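Local coordinates for protein 3-dehydroshikimate dehydratase (Pseudomonas putida, PDB 5HMQ) that converts 3-dehydroshikimate to protocatechuate and water in a metal-dependent TIM-barrel domain fused to a hydroxyphenylpyruvate dioxygenase-like domain, at residues P291-D296 with L369-Q374; L465-A470 with R489-T494. All blocks are in the same frame, centred on the assembly; numbering follows the deposited sequence.

Contact 1. Residues P291-D296 with L369-Q374; sequences PASAYD and LRVKDQ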
ATOM      1  N   PRO C 291       0.622  25.434  20.732  1.00 53.19           N
ATOM      2  CA  PRO C 291       0.232  25.904  19.398  1.00 52.13           C
ATOM      3  C   PRO C 291       1.414  25.881  18.442  1.00 50.79           C
ATOM      4  O   PRO C 291       2.573  26.001  18.848  1.00 51.25           O
ATOM      5  CB  PRO C 291      -0.253  27.337  19.653  1.00 50.71           C
ATOM      6  CG  PRO C 291      -0.645  27.351  21.095  1.00 53.01           C
ATOM      7  CD  PRO C 291       0.323  26.427  21.777  1.00 54.54           C
ATOM      8  N   ALA C 292       1.108  25.709  17.161  1.00 49.30           N
ATOM      9  CA  ALA C 292       2.154  25.660  16.152  1.00 52.36           C
ATOM     10  C   ALA C 292       2.860  27.005  16.045  1.00 53.28           C
ATOM     11  O   ALA C 292       2.257  28.067  16.224  1.00 51.31           O
ATOM     12  CB  ALA C 292       1.572  25.271  14.795  1.00 49.87           C
ATOM     13  N   SER C 293       4.159  26.949  15.768  1.00 55.13           N
ATOM     14  CA  SER C 293       4.915  28.162  15.506  1.00 54.58           C
ATOM     15  C   SER C 293       4.464  28.803  14.199  1.00 56.82           C
ATOM     16  O   SER C 293       3.986  28.130  13.282  1.00 53.13           O
ATOM     17  CB  SER C 293       6.410  27.858  15.449  1.00 53.71           C
ATOM     18  OG  SER C 293       7.136  28.972  14.955  1.00 54.24           O
ATOM     19  N   ALA C 294       4.628  30.122  14.120  1.00 56.85           N
ATOM     20  CA  ALA C 294       4.433  30.823  12.861  1.00 52.29           C
ATOM     21  C   ALA C 294       5.600  30.545  11.923  1.00 50.43           C
ATOM     22  O   ALA C 294       6.726  30.281  12.357  1.00 51.53           O
ATOM     23  CB  ALA C 294       4.291  32.325  13.098  1.00 53.84           C
ATOM     24  N   TYR C 295       5.325  30.600  10.622  1.00 48.56           N
ATOM     25  CA  TYR C 295       6.316  30.283   9.606  1.00 47.81           C
ATOM     26  C   TYR C 295       6.620  31.502   8.749  1.00 48.08           C
ATOM     27  O   TYR C 295       5.781  32.393   8.585  1.00 49.00           O
ATOM     28  CB  TYR C 295       5.840  29.140   8.706  1.00 47.16           C
ATOM     29  CG  TYR C 295       5.375  27.926   9.471  1.00 50.20           C
ATOM     30  CD1 TYR C 295       6.280  27.128  10.158  1.00 49.15           C
ATOM     31  CD2 TYR C 295       4.032  27.581   9.511  1.00 48.16           C
ATOM     32  CE1 TYR C 295       5.861  26.019  10.861  1.00 47.71           C
ATOM     33  CE2 TYR C 295       3.603  26.474  10.212  1.00 51.55           C
ATOM     34  CZ  TYR C 295       4.522  25.697  10.886  1.00 49.66           C
ATOM     35  OH  TYR C 295       4.101  24.595  11.585  1.00 49.38           O
ATOM     36  N   ASP C 296       7.829  31.526   8.197  1.00 50.96           N
ATOM     37  CA  ASP C 296       8.255  32.529   7.226  1.00 51.54           C
ATOM     38  C   ASP C 296       8.893  31.846   6.020  1.00 50.96           C
ATOM     39  O   ASP C 296      10.000  32.175   5.590  1.00 49.89           O
ATOM     40  CB  ASP C 296       9.212  33.534   7.862  1.00 52.15           C
ATOM     41  CG  ASP C 296       9.466  34.736   6.975  1.00 52.13           C
ATOM     42  OD1 ASP C 296       8.563  35.095   6.191  1.00 53.15           O
ATOM     43  OD2 ASP C 296      10.566  35.321   7.060  1.00 52.39           O
ATOM     44  N   LEU C 369      12.669  24.813   7.545  1.00 48.23           N
ATOM     45  CA  LEU C 369      11.554  25.743   7.603  1.00 48.44           C
ATOM     46  C   LEU C 369      11.923  26.927   8.486  1.00 49.95           C
ATOM     47  O   LEU C 369      12.548  26.758   9.540  1.00 48.48           O
ATOM     48  CB  LEU C 369      10.312  25.042   8.154  1.00 49.14           C
ATOM     49  CG  LEU C 369       9.995  23.665   7.583  1.00 49.81           C
ATOM     50  CD1 LEU C 369       8.919  23.006   8.440  1.00 50.33           C
ATOM     51  CD2 LEU C 369       9.565  23.742   6.113  1.00 50.61           C
ATOM     52  N   ARG C 370      11.520  28.126   8.065  1.00 50.36           N
ATOM     53  CA  ARG C 370      11.702  29.313   8.892  1.00 50.01           C
ATOM     54  C   ARG C 370      10.570  29.378   9.902  1.00 48.99           C
ATOM     55  O   ARG C 370       9.425  29.655   9.538  1.00 53.95           O
ATOM     56  CB  ARG C 370      11.735  30.574   8.040  1.00 53.44           C
ATOM     57  CG  ARG C 370      13.018  30.800   7.271  1.00 54.92           C
ATOM     58  CD  ARG C 370      13.180  32.268   6.932  1.00 56.82           C
ATOM     59  NE  ARG C 370      14.279  32.495   6.001  1.00 59.61           N
ATOM     60  CZ  ARG C 370      14.124  32.716   4.699  1.00 59.53           C
ATOM     61  NH1 ARG C 370      12.909  32.746   4.166  1.00 55.57           N
ATOM     62  NH2 ARG C 370      15.187  32.915   3.932  1.00 61.92           N
ATOM     63  N   VAL C 371      10.880  29.123  11.168  1.00 53.67           N
ATOM     64  CA  VAL C 371       9.889  29.149  12.235  1.00 57.52           C
ATOM     65  C   VAL C 371      10.223  30.292  13.181  1.00 56.88           C
ATOM     66  O   VAL C 371      11.398  30.559  13.461  1.00 55.41           O
ATOM     67  CB  VAL C 371       9.813  27.802  12.986  1.00 57.20           C
ATOM     68  CG1 VAL C 371       9.346  26.703  12.045  1.00 54.90           C
ATOM     69  CG2 VAL C 371      11.157  27.445  13.603  1.00 55.32           C
ATOM     70  N   LYS C 372       9.185  30.979  13.662  1.00 57.02           N
ATOM     71  CA  LYS C 372       9.397  32.086  14.588  1.00 59.45           C
ATOM     72  C   LYS C 372       9.738  31.587  15.984  1.00 61.97           C
ATOM     73  O   LYS C 372      10.635  32.131  16.640  1.00 63.10           O
ATOM     74  CB  LYS C 372       8.163  32.984  14.631  1.00 62.11           C
ATOM     75  CG  LYS C 372       8.315  34.179  15.548  1.00 65.71           C
ATOM     76  CD  LYS C 372       7.156  35.138  15.388  1.00 67.62           C
ATOM     77  CE  LYS C 372       7.408  36.429  16.135  1.00 68.35           C
ATOM     78  NZ  LYS C 372       6.656  37.556  15.522  1.00 68.48           N
ATOM     79  N   ASP C 373       9.036  30.560  16.451  1.00 58.70           N
ATOM     80  CA  ASP C 373       9.245  29.983  17.776  1.00 59.76           C
ATOM     81  C   ASP C 373       9.743  28.554  17.573  1.00 61.96           C
ATOM     82  O   ASP C 373       8.948  27.634  17.356  1.00 63.47           O
ATOM     83  CB  ASP C 373       7.957  30.030  18.595  1.00 55.32           C
ATOM     84  CG  ASP C 373       8.185  29.745  20.067  1.00 56.36           C
ATOM     85  OD1 ASP C 373       9.240  29.179  20.417  1.00 56.18           O
ATOM     86  OD2 ASP C 373       7.302  30.096  20.879  1.00 57.93           O
ATOM     87  N   GLN C 374      11.062  28.374  17.662  1.00 59.24           N
ATOM     88  CA  GLN C 374      11.659  27.070  17.392  1.00 58.93           C
ATOM     89  C   GLN C 374      11.247  26.035  18.432  1.00 59.00           C
ATOM     90  O   GLN C 374      10.934  24.890  18.086  1.00 58.24           O
ATOM     91  CB  GLN C 374      13.180  27.205  17.336  1.00 57.35           C
ATOM     92  CG  GLN C 374      13.938  25.896  17.418  1.00 59.18           C
ATOM     93  CD  GLN C 374      15.434  26.110  17.528  1.00 60.26           C
ATOM     94  OE1 GLN C 374      16.123  26.299  16.524  1.00 58.47           O
ATOM     95  NE2 GLN C 374      15.944  26.091  18.755  1.00 61.35           N
TER
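Coming in from Pro291 and Ala292, the chain first meets 369-374 at Ser293, whose hydroxyl is buried. OG stands anti to the backbone N (chi1 169°), and this torsion carries it under the turn that follows the other strand. There Asp373 N donates to Ser293 OG over 2.9 Å along a nearly straight line (165° at the hydrogen), while the hydroxyl gives its own proton to the carbonyl of the next residue, Ala294 O, in the carbonyl plane and on a lone pair. Asp373 is the N-cap of helix 374-383, its OD1 taking Ala376 N, so the serine holds the short link between strand 363-371 and the helix. Ala294 O has a second donor, Lys372 N at 2.9 Å, which sits above the carbonyl plane.

Tyr295 opens strand 295-304 and faces Val371 as an antiparallel, non-hydrogen-bonded pair. This joins the first strand of the first vicinal oxygen chelate (VOC) module to strand 363-371, its neighbour in the mixed sheet. The two side chains run alongside each other, Val371 CG1 touching the edge of the phenol ring 3.6 Å from Tyr295 CD1. Over the centre of one ring face lies Ser293 O, 3.4 Å above the plane, and the phenol OH bonds to Phe466 O.

At Asp296 the backbone N donates to Arg370 O over 2.8 Å, again from above the carbonyl plane. Arg370 returns the favour with its extended chain laid along Asp296: Arg370 NH1 points almost down the C=O axis of Asp296 O, which lies in the guanidinium plane, at 3.3 Å. The Asp296 carboxylate lies well out of that plane and adds charge attraction at most; the salt bridges of this guanidinium go to Glu299 and Asp340.

Contact 2. Residues L465-A470 with R489-T494; sequences LFDFAA and RSQCGT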
ATOM      1  N   LEU C 465       1.042  18.006  13.301  1.00 44.40           N
ATOM      2  CA  LEU C 465       2.325  18.452  13.836  1.00 45.76           C
ATOM      3  C   LEU C 465       2.598  19.918  13.528  1.00 44.79           C
ATOM      4  O   LEU C 465       3.219  20.612  14.340  1.00 45.13           O
ATOM      5  CB  LEU C 465       3.464  17.585  13.295  1.00 46.96           C
ATOM      6  CG  LEU C 465       3.782  16.296  14.057  1.00 45.69           C
ATOM      7  CD1 LEU C 465       2.754  15.215  13.755  1.00 43.07           C
ATOM      8  CD2 LEU C 465       5.192  15.809  13.746  1.00 42.27           C
ATOM      9  N   PHE C 466       2.163  20.406  12.367  1.00 44.21           N
ATOM     10  CA  PHE C 466       2.508  21.751  11.923  1.00 45.77           C
ATOM     11  C   PHE C 466       1.291  22.635  11.682  1.00 46.54           C
ATOM     12  O   PHE C 466       1.445  23.765  11.201  1.00 45.93           O
ATOM     13  CB  PHE C 466       3.374  21.667  10.664  1.00 45.94           C
ATOM     14  CG  PHE C 466       4.671  20.949  10.882  1.00 46.02           C
ATOM     15  CD1 PHE C 466       5.745  21.601  11.466  1.00 43.93           C
ATOM     16  CD2 PHE C 466       4.808  19.618  10.534  1.00 45.50           C
ATOM     17  CE1 PHE C 466       6.938  20.941  11.680  1.00 44.72           C
ATOM     18  CE2 PHE C 466       5.997  18.951  10.747  1.00 45.23           C
ATOM     19  CZ  PHE C 466       7.065  19.613  11.321  1.00 45.78           C
ATOM     20  N   ASP C 467       0.089  22.152  12.005  1.00 48.75           N
ATOM     21  CA  ASP C 467      -1.146  22.938  11.909  1.00 47.39           C
ATOM     22  C   ASP C 467      -1.352  23.494  10.500  1.00 46.57           C
ATOM     23  O   ASP C 467      -1.754  24.645  10.319  1.00 47.01           O
ATOM     24  CB  ASP C 467      -1.169  24.059  12.952  1.00 45.90           C
ATOM     25  CG  ASP C 467      -2.567  24.601  13.196  1.00 47.21           C
ATOM     26  OD1 ASP C 467      -3.542  23.872  12.922  1.00 47.50           O
ATOM     27  OD2 ASP C 467      -2.688  25.752  13.667  1.00 48.28           O
ATOM     28  N   PHE C 468      -1.068  22.674   9.493  1.00 47.31           N
ATOM     29  CA  PHE C 468      -1.429  23.025   8.129  1.00 47.41           C
ATOM     30  C   PHE C 468      -2.931  22.850   7.915  1.00 45.67           C
ATOM     31  O   PHE C 468      -3.616  22.151   8.667  1.00 47.37           O
ATOM     32  CB  PHE C 468      -0.650  22.172   7.126  1.00 46.63           C
ATOM     33  CG  PHE C 468       0.769  22.626   6.904  1.00 44.60           C
ATOM     34  CD1 PHE C 468       1.429  23.394   7.849  1.00 45.93           C
ATOM     35  CD2 PHE C 468       1.439  22.285   5.742  1.00 44.32           C
ATOM     36  CE1 PHE C 468       2.731  23.811   7.642  1.00 46.76           C
ATOM     37  CE2 PHE C 468       2.741  22.699   5.526  1.00 46.62           C
ATOM     38  CZ  PHE C 468       3.387  23.463   6.479  1.00 48.45           C
ATOM     39  N   ALA C 469      -3.439  23.491   6.864  1.00 47.12           N
ATOM     40  CA  ALA C 469      -4.854  23.439   6.528  1.00 47.01           C
ATOM     41  C   ALA C 469      -5.030  22.979   5.086  1.00 46.89           C
ATOM     42  O   ALA C 469      -4.119  23.082   4.263  1.00 48.38           O
ATOM     43  CB  ALA C 469      -5.532  24.800   6.736  1.00 45.74           C
ATOM     44  N   ALA C 470      -6.227  22.472   4.797  1.00 48.04           N
ATOM     45  CA  ALA C 470      -6.564  22.030   3.450  1.00 48.47           C
ATOM     46  C   ALA C 470      -6.568  23.199   2.469  1.00 52.63           C
ATOM     47  O   ALA C 470      -6.900  24.335   2.818  1.00 53.71           O
ATOM     48  CB  ALA C 470      -7.927  21.337   3.442  1.00 48.07           C
ATOM     49  N   ARG C 489      -1.468  23.815   3.208  1.00 47.84           N
ATOM     50  CA  ARG C 489      -1.115  25.224   3.298  1.00 49.31           C
ATOM     51  C   ARG C 489      -0.914  25.587   4.759  1.00 47.64           C
ATOM     52  O   ARG C 489      -1.755  25.252   5.598  1.00 50.50           O
ATOM     53  CB  ARG C 489      -2.225  26.079   2.667  1.00 48.69           C
ATOM     54  CG  ARG C 489      -2.017  27.581   2.699  1.00 52.98           C
ATOM     55  CD  ARG C 489      -3.349  28.289   2.467  1.00 56.31           C
ATOM     56  NE  ARG C 489      -3.203  29.721   2.219  1.00 59.83           N
ATOM     57  CZ  ARG C 489      -3.216  30.653   3.168  1.00 59.92           C
ATOM     58  NH1 ARG C 489      -3.359  30.307   4.439  1.00 59.24           N
ATOM     59  NH2 ARG C 489      -3.079  31.934   2.845  1.00 58.84           N
ATOM     60  N   SER C 490       0.198  26.253   5.065  1.00 47.92           N
ATOM     61  CA  SER C 490       0.356  26.832   6.391  1.00 48.31           C
ATOM     62  C   SER C 490      -0.701  27.914   6.601  1.00 50.20           C
ATOM     63  O   SER C 490      -1.266  28.458   5.649  1.00 50.93           O
ATOM     64  CB  SER C 490       1.762  27.404   6.573  1.00 48.15           C
ATOM     65  OG  SER C 490       2.032  28.418   5.622  1.00 50.11           O
ATOM     66  N   GLN C 491      -0.966  28.226   7.872  1.00 51.44           N
ATOM     67  CA  GLN C 491      -2.070  29.129   8.198  1.00 50.83           C
ATOM     68  C   GLN C 491      -1.945  30.467   7.478  1.00 53.24           C
ATOM     69  O   GLN C 491      -2.938  30.993   6.963  1.00 51.95           O
ATOM     70  CB  GLN C 491      -2.156  29.339   9.710  1.00 51.01           C
ATOM     71  CG  GLN C 491      -2.457  28.075  10.504  1.00 51.82           C
ATOM     72  CD  GLN C 491      -3.805  27.468  10.156  1.00 51.74           C
ATOM     73  OE1 GLN C 491      -4.752  28.180   9.823  1.00 51.89           O
ATOM     74  NE2 GLN C 491      -3.899  26.145  10.241  1.00 51.06           N
ATOM     75  N   CYS C 492      -0.740  31.028   7.416  1.00 56.63           N
ATOM     76  CA  CYS C 492      -0.536  32.320   6.775  1.00 54.29           C
ATOM     77  C   CYS C 492       0.009  32.203   5.356  1.00 53.78           C
ATOM     78  O   CYS C 492       0.416  33.214   4.774  1.00 55.33           O
ATOM     79  CB  CYS C 492       0.380  33.196   7.630  1.00 57.01           C
ATOM     80  SG  CYS C 492      -0.479  33.964   9.031  1.00 60.99           S
ATOM     81  N   GLY C 493       0.026  30.998   4.787  1.00 53.13           N
ATOM     82  CA  GLY C 493       0.281  30.822   3.373  1.00 48.13           C
ATOM     83  C   GLY C 493       1.731  30.865   2.939  1.00 49.37           C
ATOM     84  O   GLY C 493       1.998  30.723   1.739  1.00 50.69           O
ATOM     85  N   THR C 494       2.680  31.048   3.861  1.00 46.57           N
ATOM     86  CA  THR C 494       4.080  31.110   3.457  1.00 46.84           C
ATOM     87  C   THR C 494       4.622  29.743   3.062  1.00 48.83           C
ATOM     88  O   THR C 494       5.677  29.669   2.421  1.00 50.52           O
ATOM     89  CB  THR C 494       4.941  31.707   4.574  1.00 47.02           C
ATOM     90  OG1 THR C 494       4.970  30.812   5.694  1.00 47.90           O
ATOM     91  CG2 THR C 494       4.381  33.052   5.018  1.00 46.06           C
TER
HETATM   92  O   HOH W   1       0.372  26.675   9.697  1.00 47.43           O
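The backbones of 465-470 and 489-494 run antiparallel where Ala469 and Arg489 form a hydrogen-bonded pair, with Ala469 N to Arg489 O short and straight at 2.7 Å and the return bond from Arg489 N to Ala469 O weak, bent to 120° at the hydrogen. Just before the pair, Phe468 turns one ring face to the other backbone. Ser490 N lies 4.0 Å above the plane over the ring centre, and Ser490 CB meets Phe468 CE1 at the rim; Tyr462 also packs against this ring, their planes about 25° apart.

The pair ties edge strand 469-474 to the end of strand 484-489 in the sheet of the second VOC module. Beyond it the chain leaves the sheet in a type I turn from Ser490 to Gly493, closed by Gly493 N to Ser490 O.

Gln491, at the second position of that turn, folds back at chi2 (-62°) and brings its amide across Asp467. NE2 donates to Asp467 O at only 2.6 Å, from above the carbonyl plane; the two side chains cross at about a right angle, though their flat ends are turned only moderately against each other. A water at 3.0 Å from Asp467 O donates to the same oxygen and accepts from Gln491 N, so the glutamine reaches this one carbonyl twice, directly through its amide and through the water from its backbone N.

Arg489 stretches away along its own turn: the bond from Arg489 NH1 to Gln491 O is short, 2.6 Å, but bent, the acceptor lying at the guanidinium edge while NH1 stands well above the carbonyl plane. Gly493 CA lies 3.5 Å over the centre of the Arg489 guanidinium.

Contact 1 closes before contact 2 opens along the chain, and their centres lie about 11 Å apart. Each sits in its own mixed sheet: contact 1 between strands 295-304 and 363-371 of the first VOC module, contact 2 between strands 469-474 and 484-489 of the second. They meet directly at the boundary between the modules. The bond from Tyr295 OH to Phe466 O spans 2.8 Å, the tyrosine ring packs on Ser490, and Ala292 CB rests 3.5 Å from Asp467 CB. Helix 374-383, following contact 1, continues this interface through Arg380 and Ala381. The two halves of the dioxygenase-like region are thus packed together; the second holds the magnesium bound by His445, His523 and Glu601.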